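Local coordinates for endonuclease MutS2 (Deinococcus radiodurans, PDB 4OD6), which carries a nuclease Smr domain, the part modelled here, and probably acts in the whole protein as an ATP-driven sensor and splitter of collided ribosomes, at residues A24-R36 with T57-E69. Residues are numbered along the deposited sequence; the frame is centred on the assembly and turned at random.
Sequences AVEELRAAIAEAR and TLRDYLKTDKNVE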
# COMPACT_ATOMS: atom_id res chain seq x y z
N ALA A 24 -2.64 10.18 -1.71
CA ALA A 24 -2.36 8.76 -1.66
C ALA A 24 -1.86 8.33 -0.27
O ALA A 24 -2.26 7.29 0.26
CB ALA A 24 -1.37 8.37 -2.76
N VAL A 25 -0.98 9.12 0.33
CA VAL A 25 -0.49 8.81 1.67
C VAL A 25 -1.64 8.86 2.66
O VAL A 25 -1.77 7.97 3.47
CB VAL A 25 0.65 9.77 2.09
CG1 VAL A 25 0.93 9.68 3.57
CG2 VAL A 25 1.90 9.49 1.28
N GLU A 26 -2.49 9.86 2.57
CA GLU A 26 -3.61 9.96 3.51
C GLU A 26 -4.53 8.72 3.42
O GLU A 26 -4.96 8.15 4.42
CB GLU A 26 -4.45 11.20 3.18
CG GLU A 26 -5.71 11.34 4.02
CD GLU A 26 -6.67 12.38 3.51
OE1 GLU A 26 -6.33 13.15 2.58
OE2 GLU A 26 -7.78 12.38 4.01
N GLU A 27 -4.84 8.30 2.21
CA GLU A 27 -5.67 7.12 2.00
C GLU A 27 -4.99 5.85 2.50
O GLU A 27 -5.61 5.02 3.10
CB GLU A 27 -6.07 6.99 0.54
CG GLU A 27 -7.00 8.09 0.04
CD GLU A 27 -8.25 8.28 0.87
OE1 GLU A 27 -8.88 7.26 1.11
OE2 GLU A 27 -8.52 9.43 1.25
N LEU A 28 -3.70 5.73 2.22
CA LEU A 28 -2.96 4.56 2.66
C LEU A 28 -2.93 4.48 4.19
O LEU A 28 -3.16 3.43 4.76
CB LEU A 28 -1.55 4.58 2.07
CG LEU A 28 -0.63 3.43 2.51
CD1 LEU A 28 -1.25 2.08 2.18
CD2 LEU A 28 0.73 3.56 1.85
N ARG A 29 -2.68 5.60 4.83
CA ARG A 29 -2.62 5.64 6.29
C ARG A 29 -3.97 5.23 6.89
O ARG A 29 -4.01 4.46 7.82
CB ARG A 29 -2.21 7.06 6.73
CG ARG A 29 -2.19 7.26 8.22
CD ARG A 29 -1.62 8.63 8.51
NE ARG A 29 -1.50 8.88 9.92
CZ ARG A 29 -0.69 8.24 10.72
NH1 ARG A 29 0.19 7.36 10.24
NH2 ARG A 29 -0.67 8.57 12.00
N ALA A 30 -5.08 5.74 6.34
CA ALA A 30 -6.43 5.37 6.80
C ALA A 30 -6.72 3.91 6.57
O ALA A 30 -7.29 3.25 7.39
CB ALA A 30 -7.47 6.25 6.08
N ALA A 31 -6.33 3.40 5.41
CA ALA A 31 -6.57 2.00 5.08
C ALA A 31 -5.83 1.08 6.00
O ALA A 31 -6.34 0.04 6.37
CB ALA A 31 -6.22 1.71 3.63
N ILE A 32 -4.59 1.41 6.32
CA ILE A 32 -3.79 0.59 7.21
C ILE A 32 -4.37 0.61 8.61
O ILE A 32 -4.44 -0.40 9.24
CB ILE A 32 -2.31 1.04 7.20
CG1 ILE A 32 -1.71 0.74 5.84
CG2 ILE A 32 -1.53 0.37 8.32
CD1 ILE A 32 -0.32 1.32 5.64
N ALA A 33 -4.80 1.76 9.08
CA ALA A 33 -5.38 1.88 10.43
C ALA A 33 -6.65 1.02 10.49
O ALA A 33 -6.91 0.34 11.44
CB ALA A 33 -5.69 3.34 10.76
N GLU A 34 -7.43 1.05 9.43
CA GLU A 34 -8.64 0.26 9.36
C GLU A 34 -8.31 -1.21 9.40
O GLU A 34 -8.90 -1.95 10.15
CB GLU A 34 -9.44 0.60 8.09
CG GLU A 34 -10.67 -0.27 7.85
CD GLU A 34 -11.23 -0.09 6.45
OE1 GLU A 34 -10.70 -0.68 5.53
OE2 GLU A 34 -12.19 0.64 6.30
N ALA A 35 -7.32 -1.63 8.60
CA ALA A 35 -6.91 -3.02 8.54
C ALA A 35 -6.41 -3.53 9.92
O ALA A 35 -6.71 -4.65 10.30
CB ALA A 35 -5.85 -3.24 7.47
N ARG A 36 -5.65 -2.70 10.62
CA ARG A 36 -5.14 -3.05 11.93
C ARG A 36 -6.34 -3.26 12.87
O ARG A 36 -6.39 -4.25 13.58
CB ARG A 36 -4.23 -1.95 12.48
CG ARG A 36 -3.60 -2.17 13.87
CD ARG A 36 -2.28 -2.90 13.73
NE ARG A 36 -1.77 -3.50 14.97
CZ ARG A 36 -0.93 -2.90 15.81
NH1 ARG A 36 -0.55 -1.66 15.63
NH2 ARG A 36 -0.53 -3.55 16.88
N THR A 57 7.22 7.31 -2.85
CA THR A 57 6.70 8.08 -1.72
C THR A 57 5.89 7.23 -0.71
O THR A 57 5.99 7.38 0.49
CB THR A 57 5.88 9.30 -2.15
OG1 THR A 57 4.77 8.88 -2.92
CG2 THR A 57 6.70 10.23 -2.97
N LEU A 58 5.04 6.37 -1.23
CA LEU A 58 4.25 5.47 -0.38
C LEU A 58 5.32 4.50 0.31
O LEU A 58 5.13 4.25 1.47
CB LEU A 58 3.26 4.64 -1.17
CG LEU A 58 2.20 5.54 -1.79
CD1 LEU A 58 1.33 4.77 -2.79
CD2 LEU A 58 1.35 6.20 -0.73
N ARG A 59 6.39 3.92 -0.29
CA ARG A 59 7.33 3.07 0.41
C ARG A 59 8.02 3.85 1.48
O ARG A 59 8.33 3.39 2.55
CB ARG A 59 8.32 2.48 -0.56
CG ARG A 59 7.74 1.43 -1.49
CD ARG A 59 8.71 1.03 -2.57
NE ARG A 59 9.97 0.63 -2.01
CZ ARG A 59 10.25 -0.60 -1.62
NH1 ARG A 59 9.35 -1.55 -1.75
NH2 ARG A 59 11.44 -0.85 -1.09
N ASP A 60 8.30 5.11 1.16
CA ASP A 60 8.97 5.98 2.13
C ASP A 60 8.10 6.20 3.36
O ASP A 60 8.59 6.18 4.49
CB ASP A 60 9.31 7.33 1.49
CG ASP A 60 9.90 8.31 2.48
OD1 ASP A 60 11.10 8.18 2.79
OD2 ASP A 60 9.17 9.21 2.94
N TYR A 61 6.81 6.41 3.15
CA TYR A 61 5.87 6.55 4.25
C TYR A 61 5.75 5.25 5.05
O TYR A 61 5.69 5.27 6.27
CB TYR A 61 4.49 7.00 3.73
CG TYR A 61 3.37 6.78 4.73
CD1 TYR A 61 3.11 7.72 5.72
CD2 TYR A 61 2.64 5.61 4.74
CE1 TYR A 61 2.11 7.51 6.65
CE2 TYR A 61 1.64 5.39 5.67
CZ TYR A 61 1.39 6.34 6.62
OH TYR A 61 0.40 6.13 7.55
N LEU A 62 5.68 4.13 4.34
CA LEU A 62 5.36 2.84 4.96
C LEU A 62 6.55 2.52 6.00
O LEU A 62 6.28 1.74 6.94
CB LEU A 62 5.33 1.74 3.95
CG LEU A 62 4.01 1.69 3.20
CD1 LEU A 62 4.07 0.83 1.95
CD2 LEU A 62 2.91 1.25 4.15
N LYS A 63 7.85 2.94 5.82
CA LYS A 63 8.98 2.54 6.62
C LYS A 63 8.72 2.95 8.03
O LYS A 63 9.34 2.51 8.97
CB LYS A 63 10.29 3.21 6.12
CG LYS A 63 10.82 2.79 4.74
CD LYS A 63 11.36 3.93 3.86
CE LYS A 63 11.85 3.50 2.45
NZ LYS A 63 12.17 4.58 1.44
N THR A 64 7.87 3.97 8.22
CA THR A 64 7.58 4.44 9.62
C THR A 64 6.13 4.38 10.15
O THR A 64 5.83 4.84 11.25
CB THR A 64 8.10 5.88 9.89
OG1 THR A 64 7.46 6.80 9.00
CG2 THR A 64 9.61 5.96 9.74
N ASP A 65 5.22 3.83 9.36
CA ASP A 65 3.83 3.74 9.75
C ASP A 65 3.80 2.76 11.03
O ASP A 65 4.27 1.62 10.91
CB ASP A 65 2.94 3.24 8.62
CG ASP A 65 1.45 3.04 9.05
OD1 ASP A 65 1.18 2.28 9.95
OD2 ASP A 65 0.57 3.66 8.42
N LYS A 66 3.19 3.13 12.14
CA LYS A 66 3.25 2.32 13.38
C LYS A 66 2.61 0.93 13.29
O LYS A 66 2.77 0.09 14.15
CB LYS A 66 2.61 3.09 14.55
CG LYS A 66 1.11 3.27 14.42
CD LYS A 66 0.52 4.13 15.53
CE LYS A 66 -0.97 3.90 15.68
NZ LYS A 66 -1.29 2.48 15.99
N ASN A 67 1.77 0.78 12.29
CA ASN A 67 0.86 -0.36 12.12
C ASN A 67 1.39 -1.42 11.16
O ASN A 67 0.78 -2.48 10.99
CB ASN A 67 -0.50 0.12 11.61
CG ASN A 67 -1.29 0.87 12.66
OD1 ASN A 67 -1.28 0.50 13.84
ND2 ASN A 67 -1.99 1.92 12.24
N VAL A 68 2.51 -1.13 10.52
CA VAL A 68 3.05 -1.97 9.46
C VAL A 68 4.12 -2.92 9.97
O VAL A 68 5.06 -2.48 10.64
CB VAL A 68 3.60 -1.09 8.35
CG1 VAL A 68 4.37 -1.91 7.33
CG2 VAL A 68 2.47 -0.32 7.67
N GLU A 69 3.95 -4.19 9.66
CA GLU A 69 4.96 -5.18 9.96
C GLU A 69 6.04 -5.22 8.90
O GLU A 69 7.19 -5.23 9.20
CB GLU A 69 4.32 -6.56 10.13
CG GLU A 69 5.24 -7.67 10.62
CD GLU A 69 4.48 -8.89 11.13
OE1 GLU A 69 3.36 -8.76 11.63
OE2 GLU A 69 5.02 -9.99 11.07
O HOH W 1 -1.84 3.63 9.71
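Val25 and Leu58 bring the two segments together at one end, their CA atoms 6.2 Å apart, and Arg36 meets Asn67 at the other. The helical pieces 24-36 and 57-62 run in roughly the same direction, their axes 10.2 Å apart at closest approach and crossing at -42°; beyond the second helix, a type I turn from Asp65 to Val68 leads into strand 68-73. Leu28 CD2 lies 3.7 Å from Leu58 CD2 and also reaches Leu62 and the ring of Tyr61. Val25 CG1, anti to its own backbone N (chi1 167°), sits over one face of that ring in a CH-pi contact, 4.0 Å from the centroid. This is the alpha/beta sandwich of the Smr domain: both helices pack on the mixed four-stranded sheet, with Leu28 and Ile32 reaching strand 43-46 and Leu62 touching strand 83-88. Ile32 splits its branches, CD1 meeting Leu62 CD2 at 3.6 Å and CG2 pressing on Asn67 CB. Asp65 OD1 accepts from Asn67 N in an Asx turn, while a water links Asp65 OD2, Asn67 ND2 and Arg29 O. Arg36, bent at chi2 (89°), sends NH1 to a lone pair of Asn67 OD1, 2.9 Å away in the carbonyl plane. Lys66 NZ grips the same oxygen from a position tilted out of that plane, so two probably cationic groups share one amide acceptor.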